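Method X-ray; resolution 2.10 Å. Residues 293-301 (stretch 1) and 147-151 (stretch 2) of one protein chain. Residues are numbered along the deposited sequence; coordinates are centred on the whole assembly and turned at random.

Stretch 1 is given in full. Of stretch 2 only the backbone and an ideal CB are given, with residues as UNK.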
# COMPACT_ATOMS: atom_id res chain seq x y z
N LEU A 293 -16.50 -26.03 2.40
CA LEU A 293 -17.33 -24.86 2.44
C LEU A 293 -16.70 -23.70 1.68
O LEU A 293 -15.58 -23.31 1.98
CB LEU A 293 -17.60 -24.56 3.91
CG LEU A 293 -17.96 -23.13 4.21
CD1 LEU A 293 -19.47 -22.94 4.13
CD2 LEU A 293 -17.45 -22.83 5.61
N ASN A 294 -17.43 -23.19 0.68
CA ASN A 294 -16.98 -22.10 -0.18
C ASN A 294 -17.81 -20.82 -0.06
O ASN A 294 -19.01 -20.86 0.22
CB ASN A 294 -16.85 -22.64 -1.62
CG ASN A 294 -15.99 -21.75 -2.51
OD1 ASN A 294 -16.48 -20.76 -3.09
ND2 ASN A 294 -14.71 -22.12 -2.64
N ASN A 295 -17.19 -19.64 -0.25
CA ASN A 295 -17.95 -18.40 -0.14
C ASN A 295 -18.75 -18.08 -1.39
O ASN A 295 -19.60 -17.18 -1.39
CB ASN A 295 -17.09 -17.17 0.23
CG ASN A 295 -15.95 -16.99 -0.77
OD1 ASN A 295 -16.10 -17.17 -2.00
ND2 ASN A 295 -14.77 -16.74 -0.22
N HIS A 296 -18.46 -18.81 -2.48
CA HIS A 296 -19.16 -18.59 -3.75
C HIS A 296 -19.02 -17.21 -4.38
O HIS A 296 -19.87 -16.76 -5.18
CB HIS A 296 -20.61 -19.10 -3.80
CG HIS A 296 -20.64 -20.58 -3.75
ND1 HIS A 296 -20.26 -21.34 -4.83
CD2 HIS A 296 -20.98 -21.43 -2.73
CE1 HIS A 296 -20.37 -22.62 -4.48
NE2 HIS A 296 -20.79 -22.71 -3.22
N GLN A 297 -17.92 -16.56 -4.02
CA GLN A 297 -17.60 -15.23 -4.54
C GLN A 297 -17.22 -15.28 -6.05
O GLN A 297 -17.22 -14.26 -6.77
CB GLN A 297 -16.53 -14.51 -3.66
CG GLN A 297 -15.09 -14.54 -4.21
CD GLN A 297 -14.04 -13.95 -3.27
OE1 GLN A 297 -13.95 -12.74 -3.04
NE2 GLN A 297 -13.19 -14.81 -2.70
N TYR A 298 -16.91 -16.50 -6.50
CA TYR A 298 -16.52 -16.83 -7.86
C TYR A 298 -17.42 -17.84 -8.55
O TYR A 298 -17.45 -18.98 -8.12
CB TYR A 298 -15.11 -17.48 -7.81
CG TYR A 298 -14.02 -16.46 -7.63
CD1 TYR A 298 -13.21 -16.42 -6.50
CD2 TYR A 298 -13.83 -15.49 -8.61
CE1 TYR A 298 -12.21 -15.46 -6.35
CE2 TYR A 298 -12.84 -14.51 -8.48
CZ TYR A 298 -12.03 -14.49 -7.35
OH TYR A 298 -11.08 -13.51 -7.23
N VAL A 299 -18.10 -17.46 -9.64
CA VAL A 299 -18.91 -18.43 -10.35
C VAL A 299 -18.07 -18.84 -11.55
O VAL A 299 -17.84 -18.02 -12.43
CB VAL A 299 -20.22 -17.83 -10.81
CG1 VAL A 299 -20.95 -18.84 -11.68
CG2 VAL A 299 -21.07 -17.49 -9.59
N ILE A 300 -17.59 -20.07 -11.58
CA ILE A 300 -16.74 -20.47 -12.69
C ILE A 300 -17.29 -21.63 -13.51
O ILE A 300 -17.85 -22.58 -12.96
CB ILE A 300 -15.33 -20.84 -12.19
CG1 ILE A 300 -14.35 -19.68 -12.40
CG2 ILE A 300 -14.77 -21.97 -13.05
CD1 ILE A 300 -13.99 -18.90 -11.18
N VAL A 301 -17.14 -21.54 -14.82
CA VAL A 301 -17.56 -22.60 -15.73
C VAL A 301 -16.36 -22.95 -16.59
O VAL A 301 -15.48 -22.12 -16.82
CB VAL A 301 -18.70 -22.27 -16.70
CG1 VAL A 301 -19.90 -21.78 -15.93
CG2 VAL A 301 -18.25 -21.16 -17.63
N UNK A 147 -7.53 -21.80 -4.51
CA UNK A 147 -8.17 -21.34 -5.74
C UNK A 147 -9.69 -21.18 -5.71
O UNK A 147 -10.42 -22.14 -5.56
CB UNK A 147 -7.82 -22.32 -6.86
N UNK A 148 -10.19 -19.96 -5.89
CA UNK A 148 -11.64 -19.78 -5.86
C UNK A 148 -12.22 -20.11 -4.48
O UNK A 148 -13.40 -20.41 -4.29
CB UNK A 148 -12.30 -20.65 -6.93
N UNK A 149 -11.34 -20.03 -3.49
CA UNK A 149 -11.73 -20.31 -2.14
C UNK A 149 -11.60 -21.79 -1.78
O UNK A 149 -11.83 -22.11 -0.63
CB UNK A 149 -13.17 -19.84 -1.92
N UNK A 150 -11.26 -22.70 -2.69
CA UNK A 150 -11.12 -24.10 -2.29
C UNK A 150 -9.80 -24.32 -1.58
O UNK A 150 -8.70 -24.03 -2.08
CB UNK A 150 -11.23 -25.02 -3.50
N UNK A 151 -9.90 -24.86 -0.38
CA UNK A 151 -8.64 -25.06 0.30
C UNK A 151 -7.75 -26.09 -0.32
O UNK A 151 -8.20 -27.10 -0.84
CB UNK A 151 -8.90 -25.45 1.76

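Position 147 opens the stretch with its CA-to-CB bond pointing away from stretch 1. No atom of stretch 1 lies within 5.5 Å of the ideal CB. The backbone angles, -60/117, are ordinary and admit almost any residue. The deposited residue is Leu147, with chi1 t and chi2 p. Its side chain ends nearer to stretch 1 than its CB direction suggests, but Leu147 CG, the nearest atom, stays 7.2 Å from Ile300 CD1, too far for contact.

Position 148 is better defined. The CA of 148 lies 6.0 Å from the CA of Tyr298, and its CA-to-CB bond points sideways. The ideal CB is 4.3 Å from Tyr298 CB and 4.9 Å from Ile300 CD1. These neighbours offer an aromatic ring and an aliphatic tip, so an apolar side chain suits the site. A leucine, a methionine or an aromatic ring could all use such a surface. The backbone angles are 64/22, in the left-handed region. Glycine, asparagine or aspartate adopt these angles most readily, but other residues can do so as well. The backbone O at this position accepts a hydrogen bond from Asn294 ND2, at 2.7 Å and 164°. This bond uses no side-chain atom of 148, so it does not restrict the choice. The deposited residue is Trp148, with chi1 m. Ile300 CD1 sits over one face of the indole, 3.4 Å from the centroid of the Trp148 five-membered ring and 20° off the ring normal, a CH-pi contact. Tyr298 CG approaches Trp148 CD1 at 3.9 Å. The two rings meet obliquely, with planes at 59°. Trp148 NE1 is hydrogen-bonded elsewhere in the structure.

Position 149 leaves little choice. Its ideal CB points toward stretch 1 and would lie 2.8 Å from Asn294 ND2, which is a clash. The backbone angles, 89/-5, would also jam a CB against the carbonyl O of the residue before. That second reason alone calls for glycine. The deposited residue is Gly149. Because Gly149 has no CB, Asn294 ND2 can come within 3.2 Å of Gly149 C while it reaches the O of Trp148. Asn294 OD1 meanwhile accepts a hydrogen bond from His296 N at 2.8 Å, which helps hold the amide in place.

Position 150 points sideways, with its ideal CB 4.6 Å from Asn294 ND2. The angles, -78/125, are extended and permissive. Many side chains would fit, and stretch 1 offers no charge to choose among them. The deposited residue is Arg150. Arg150 CG passes 4.0 Å from Asn294 ND2, and the guanidinium group is hydrogen-bonded elsewhere in the structure. Arg150 N donates a hydrogen bond to Leu147 O at 3.0 Å, closing a tight turn.

Position 151 also points sideways, with nothing of stretch 1 near its ideal CB. Its phi of -68° would accept proline among many others. Pro151 is deposited, without a contact.

Stretch 2, residues 147-151: LWGRP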
# COMPACT_ATOMS: atom_id res chain seq x y z
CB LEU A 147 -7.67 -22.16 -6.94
CG LEU A 147 -7.95 -21.50 -8.30
CD1 LEU A 147 -7.10 -20.24 -8.50
CD2 LEU A 147 -7.73 -22.51 -9.45
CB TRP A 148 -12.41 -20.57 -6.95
CG TRP A 148 -11.86 -20.35 -8.32
CD1 TRP A 148 -11.45 -19.16 -8.90
CD2 TRP A 148 -11.61 -21.36 -9.26
NE1 TRP A 148 -11.00 -19.37 -10.17
CE2 TRP A 148 -11.08 -20.73 -10.42
CE3 TRP A 148 -11.79 -22.74 -9.23
CZ2 TRP A 148 -10.76 -21.48 -11.55
CZ3 TRP A 148 -11.48 -23.47 -10.36
CH2 TRP A 148 -10.95 -22.86 -11.49
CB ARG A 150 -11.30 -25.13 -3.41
CG ARG A 150 -12.26 -24.69 -4.50
CD ARG A 150 -11.91 -25.32 -5.85
NE ARG A 150 -13.09 -25.35 -6.70
CZ ARG A 150 -13.22 -26.17 -7.73
NH1 ARG A 150 -12.26 -27.02 -8.05
NH2 ARG A 150 -14.33 -26.15 -8.45
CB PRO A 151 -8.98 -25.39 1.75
CG PRO A 151 -10.42 -24.93 1.95
CD PRO A 151 -11.05 -24.99 0.56
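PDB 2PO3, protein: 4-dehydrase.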